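Local coordinates for gala protein type 1, 3 or 4 (Legionella pneumophila subsp. pneumophila, PDB 4XA9) that probably binds a small GTPase and may stimulate its GTP hydrolysis through a leucine-rich-repeat solenoid, at residues 92-97 against 114-119; 150-155 against 172-177. All blocks are in the same frame, centred on the assembly; numbering follows the deposited sequence.

How the contacts relate
Both contacts join equivalent parts of successive turns in a leucine-rich-repeat solenoid, and they lie in series along the chain: contact 1 closes before contact 2 opens. Each skips 16 residues between its segments, so the same spacing recurs at two levels of the coil. Contact 1 lies where the chain enters the parallel sheet, contact 2 where it enters the outer row of helices. Their centres are 25 Å apart, on opposite sides of the chain's centre, and their nearest atoms stay about 14 Å from each other. Residues of both, Asp97 in contact 1 and Asp173 in contact 2, also bond a chain of another protein.

Contact 1 of 2, residues 92-97 against 114-119; sequences HITTLD and NAKLIT
Thr95 and Thr119 form a parallel beta bridge, and their side chains run alongside each other and leave the same face of the sheet. OG1 of Thr95 is 4.0 Å from CB of Thr119. In both residues OG1 is anti to the carbonyl carbon (chi1 -66° and -65°), and one water joins the two hydroxyls.

Beside this pair, the side chains of Thr94 and Lys116 cross obliquely, with CG2 of Thr94 3.6 Å from CE of Lys116. Ile93 and Leu117 lie next to one another, heading in a common direction; CG2 of Ile93 meets CD2 of Leu117 at 4.0 Å. CD2 of Leu117 also lies 3.9 Å from CB of Leu96, and Leu111 of helix 104-113 adds to this apolar layer.

The backbone evidence centres on Thr94 O, which accepts two N-H groups: Ile118 N at 2.7 Å, on a lone pair, and Thr119 N at 3.0 Å, nearly in line with the carbonyl. Leu96 N returns a bond to Thr119 O at 2.9 Å.

A second water bridges Ile93 O and Asn114 ND2. The chemistry therefore implies a repeat junction fixed mainly by backbone bonds, with Ile93, Leu96 and Leu117 on its buried side and water-linked threonines on the other.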
# COMPACT_ATOMS: atom_id res chain seq x y z
N HIS A 92 -10.81 -24.11 9.43
CA HIS A 92 -11.44 -23.05 10.23
C HIS A 92 -11.37 -21.66 9.60
O HIS A 92 -12.22 -20.81 9.85
CB HIS A 92 -10.81 -22.98 11.62
CG HIS A 92 -11.26 -24.06 12.54
ND1 HIS A 92 -10.54 -25.23 12.72
CD2 HIS A 92 -12.34 -24.16 13.34
CE1 HIS A 92 -11.17 -26.00 13.60
NE2 HIS A 92 -12.27 -25.37 13.99
N ILE A 93 -10.36 -21.42 8.79
CA ILE A 93 -10.14 -20.08 8.24
C ILE A 93 -11.21 -19.71 7.22
O ILE A 93 -11.47 -20.44 6.27
CB ILE A 93 -8.72 -19.97 7.63
CG1 ILE A 93 -7.68 -20.05 8.75
CG2 ILE A 93 -8.57 -18.68 6.84
CD1 ILE A 93 -6.24 -20.04 8.28
N THR A 94 -11.87 -18.58 7.46
CA THR A 94 -12.91 -18.07 6.57
C THR A 94 -12.53 -16.68 6.06
O THR A 94 -12.99 -16.25 4.99
CB THR A 94 -14.29 -17.98 7.28
OG1 THR A 94 -14.17 -17.16 8.45
CG2 THR A 94 -14.78 -19.37 7.69
N THR A 95 -11.71 -15.98 6.83
CA THR A 95 -11.19 -14.67 6.45
C THR A 95 -9.67 -14.73 6.43
O THR A 95 -9.05 -14.99 7.45
CB THR A 95 -11.65 -13.56 7.41
OG1 THR A 95 -13.06 -13.39 7.31
CG2 THR A 95 -10.97 -12.23 7.06
N LEU A 96 -9.09 -14.51 5.26
CA LEU A 96 -7.65 -14.73 5.08
C LEU A 96 -6.96 -13.57 4.38
O LEU A 96 -7.44 -13.09 3.35
CB LEU A 96 -7.42 -16.01 4.28
CG LEU A 96 -5.99 -16.38 3.87
CD1 LEU A 96 -5.12 -16.68 5.10
CD2 LEU A 96 -6.01 -17.59 2.94
N ASP A 97 -5.84 -13.13 4.94
CA ASP A 97 -4.97 -12.16 4.28
C ASP A 97 -3.63 -12.81 3.96
O ASP A 97 -2.85 -13.12 4.86
CB ASP A 97 -4.78 -10.92 5.17
CG ASP A 97 -4.05 -9.80 4.46
OD1 ASP A 97 -3.47 -10.05 3.38
OD2 ASP A 97 -4.03 -8.67 4.97
N ASN A 114 -11.00 -23.57 -2.20
CA ASN A 114 -11.44 -23.69 -0.82
C ASN A 114 -12.79 -22.99 -0.58
O ASN A 114 -12.85 -21.76 -0.48
CB ASN A 114 -10.38 -23.14 0.12
CG ASN A 114 -10.78 -23.24 1.58
OD1 ASN A 114 -11.76 -23.90 1.93
ND2 ASN A 114 -10.01 -22.59 2.45
N ALA A 115 -13.85 -23.78 -0.47
CA ALA A 115 -15.20 -23.23 -0.31
C ALA A 115 -15.43 -22.65 1.08
O ALA A 115 -16.43 -21.98 1.32
CB ALA A 115 -16.24 -24.29 -0.63
N LYS A 116 -14.51 -22.92 2.01
CA LYS A 116 -14.62 -22.39 3.36
C LYS A 116 -14.40 -20.87 3.36
O LYS A 116 -15.04 -20.14 4.14
CB LYS A 116 -13.61 -23.09 4.28
CG LYS A 116 -13.74 -22.75 5.76
CD LYS A 116 -15.06 -23.24 6.32
CE LYS A 116 -15.16 -22.98 7.81
NZ LYS A 116 -16.47 -23.44 8.37
N LEU A 117 -13.53 -20.40 2.47
CA LEU A 117 -13.18 -18.98 2.41
C LEU A 117 -14.33 -18.06 2.04
O LEU A 117 -15.01 -18.25 1.03
CB LEU A 117 -12.04 -18.76 1.42
CG LEU A 117 -10.62 -19.03 1.92
CD1 LEU A 117 -9.61 -18.54 0.89
CD2 LEU A 117 -10.39 -18.40 3.29
N ILE A 118 -14.53 -17.03 2.86
CA ILE A 118 -15.52 -16.00 2.59
C ILE A 118 -14.85 -14.71 2.11
O ILE A 118 -15.34 -14.05 1.19
CB ILE A 118 -16.36 -15.68 3.84
CG1 ILE A 118 -16.95 -16.96 4.44
CG2 ILE A 118 -17.48 -14.71 3.50
CD1 ILE A 118 -17.72 -16.73 5.73
N THR A 119 -13.73 -14.36 2.74
CA THR A 119 -13.01 -13.13 2.41
C THR A 119 -11.53 -13.40 2.17
O THR A 119 -10.87 -14.05 2.98
CB THR A 119 -13.15 -12.09 3.53
OG1 THR A 119 -14.52 -11.69 3.65
CG2 THR A 119 -12.29 -10.87 3.24
O HOH W 1 -9.85 -22.21 5.03
O HOH W 2 -14.24 -10.72 6.16

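Contact 2 of 2, residues 150-155 against 172-177; sequences LEDEGV and CDVSDI
Asp152 reaches across to Ser175 and gives this contact its polar core. From the first turn of its helix, CB of Asp152 lies 4.2 Å from CB of Ile177. CG stands anti to the carbonyl carbon (chi1 -69°), and beyond it the two oxygens divide the work at the start of helix 176-184. OD1 accepts Ser175 N at 2.8 Å on its syn side, 21° out of the carboxylate plane, and also takes the N-H of Gly178. OD2 receives the hydroxyl of Ser175; the 2.5 Å between OD2 of Asp152 and OG of Ser175 is unusually short, and its exact length is doubtful. A water that also accepts from Asp152 N bonds OD2 weakly. Ser175 itself occupies the N-cap, where OG weakly accepts Ile177 N. One aspartate thus bonds both the N-H and the hydroxyl of the capping serine, and its negative charge would probably be stabilised by the N-H groups gathered there.

Nearer the interior, Val155 and Val174 meet tip to tip, CG1 of Val155 being 3.6 Å from CG2 of Val174. Leu150 places CD1 3.9 Å from SG of Cys172. Between the apolar and polar parts, Glu151 N donates to Cys172 O at 3.0 Å, with a C=O...N angle of 169°.

Asn196 OD1 accepts Cys172 N and Val174 N, while Asp173 OD1 makes a salt bridge to a basic side chain on a chain of another protein. The contact thereby joins the starts of helices 151-159 and 176-184, each reached from a loop that follows its own parallel strand, 142-144 or 166-168.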
# COMPACT_ATOMS: atom_id res chain seq x y z
N LEU A 150 -4.13 -8.08 -13.18
CA LEU A 150 -5.24 -8.94 -13.55
C LEU A 150 -5.61 -8.74 -15.01
O LEU A 150 -6.10 -9.66 -15.66
CB LEU A 150 -6.47 -8.66 -12.68
CG LEU A 150 -6.33 -8.72 -11.16
CD1 LEU A 150 -7.64 -8.34 -10.51
CD2 LEU A 150 -5.88 -10.11 -10.72
N GLU A 151 -5.40 -7.52 -15.51
CA GLU A 151 -5.81 -7.13 -16.85
C GLU A 151 -7.33 -7.26 -17.06
O GLU A 151 -8.05 -7.70 -16.17
CB GLU A 151 -5.04 -7.94 -17.90
CG GLU A 151 -3.55 -7.64 -17.93
CD GLU A 151 -2.78 -8.45 -18.96
OE1 GLU A 151 -2.97 -9.69 -19.02
OE2 GLU A 151 -1.99 -7.84 -19.71
N ASP A 152 -7.80 -6.86 -18.24
CA ASP A 152 -9.22 -6.91 -18.55
C ASP A 152 -9.76 -8.33 -18.52
O ASP A 152 -10.82 -8.58 -17.95
CB ASP A 152 -9.48 -6.28 -19.93
CG ASP A 152 -9.26 -4.78 -19.93
OD1 ASP A 152 -9.70 -4.11 -18.97
OD2 ASP A 152 -8.62 -4.27 -20.87
N GLU A 153 -9.04 -9.25 -19.14
CA GLU A 153 -9.43 -10.66 -19.17
C GLU A 153 -9.67 -11.18 -17.75
O GLU A 153 -10.64 -11.89 -17.49
CB GLU A 153 -8.36 -11.49 -19.88
CG GLU A 153 -8.66 -12.97 -19.94
CD GLU A 153 -7.64 -13.74 -20.76
OE1 GLU A 153 -7.14 -13.19 -21.77
OE2 GLU A 153 -7.33 -14.90 -20.40
N GLY A 154 -8.78 -10.80 -16.84
CA GLY A 154 -8.92 -11.16 -15.44
C GLY A 154 -10.21 -10.71 -14.77
O GLY A 154 -10.92 -11.53 -14.19
N VAL A 155 -10.51 -9.41 -14.84
CA VAL A 155 -11.68 -8.88 -14.15
C VAL A 155 -12.97 -9.21 -14.89
O VAL A 155 -14.06 -9.21 -14.30
CB VAL A 155 -11.58 -7.35 -13.94
CG1 VAL A 155 -10.40 -7.01 -13.03
CG2 VAL A 155 -11.47 -6.62 -15.27
N CYS A 172 -4.49 -2.67 -11.18
CA CYS A 172 -4.56 -4.03 -11.70
C CYS A 172 -4.56 -4.08 -13.22
O CYS A 172 -4.95 -5.10 -13.81
CB CYS A 172 -5.80 -4.74 -11.16
SG CYS A 172 -5.74 -5.13 -9.38
N ASP A 173 -4.12 -3.00 -13.86
CA ASP A 173 -4.07 -2.90 -15.32
C ASP A 173 -5.44 -3.12 -15.97
O ASP A 173 -5.55 -3.78 -17.00
CB ASP A 173 -3.04 -3.88 -15.90
CG ASP A 173 -1.61 -3.50 -15.56
OD1 ASP A 173 -1.30 -2.29 -15.57
OD2 ASP A 173 -0.79 -4.40 -15.27
N VAL A 174 -6.47 -2.55 -15.36
CA VAL A 174 -7.82 -2.64 -15.90
C VAL A 174 -8.14 -1.44 -16.79
O VAL A 174 -7.94 -0.29 -16.39
CB VAL A 174 -8.87 -2.71 -14.76
CG1 VAL A 174 -10.28 -2.68 -15.33
CG2 VAL A 174 -8.66 -3.96 -13.92
N SER A 175 -8.64 -1.70 -18.00
CA SER A 175 -9.10 -0.62 -18.86
C SER A 175 -10.62 -0.59 -18.91
O SER A 175 -11.28 -1.28 -18.14
CB SER A 175 -8.54 -0.78 -20.28
OG SER A 175 -9.16 -1.87 -20.94
N ASP A 176 -11.17 0.21 -19.82
CA ASP A 176 -12.62 0.35 -19.97
C ASP A 176 -13.29 -0.98 -20.28
O ASP A 176 -14.41 -1.22 -19.84
CB ASP A 176 -12.96 1.36 -21.07
CG ASP A 176 -12.68 2.79 -20.65
OD1 ASP A 176 -12.99 3.14 -19.50
OD2 ASP A 176 -12.16 3.57 -21.48
N ILE A 177 -12.61 -1.83 -21.03
CA ILE A 177 -13.12 -3.15 -21.39
C ILE A 177 -13.49 -3.97 -20.16
O ILE A 177 -14.57 -4.57 -20.09
CB ILE A 177 -12.09 -3.95 -22.21
CG1 ILE A 177 -11.64 -3.14 -23.43
CG2 ILE A 177 -12.65 -5.30 -22.61
CD1 ILE A 177 -12.77 -2.77 -24.36
O HOH W 3 -6.17 -5.34 -19.94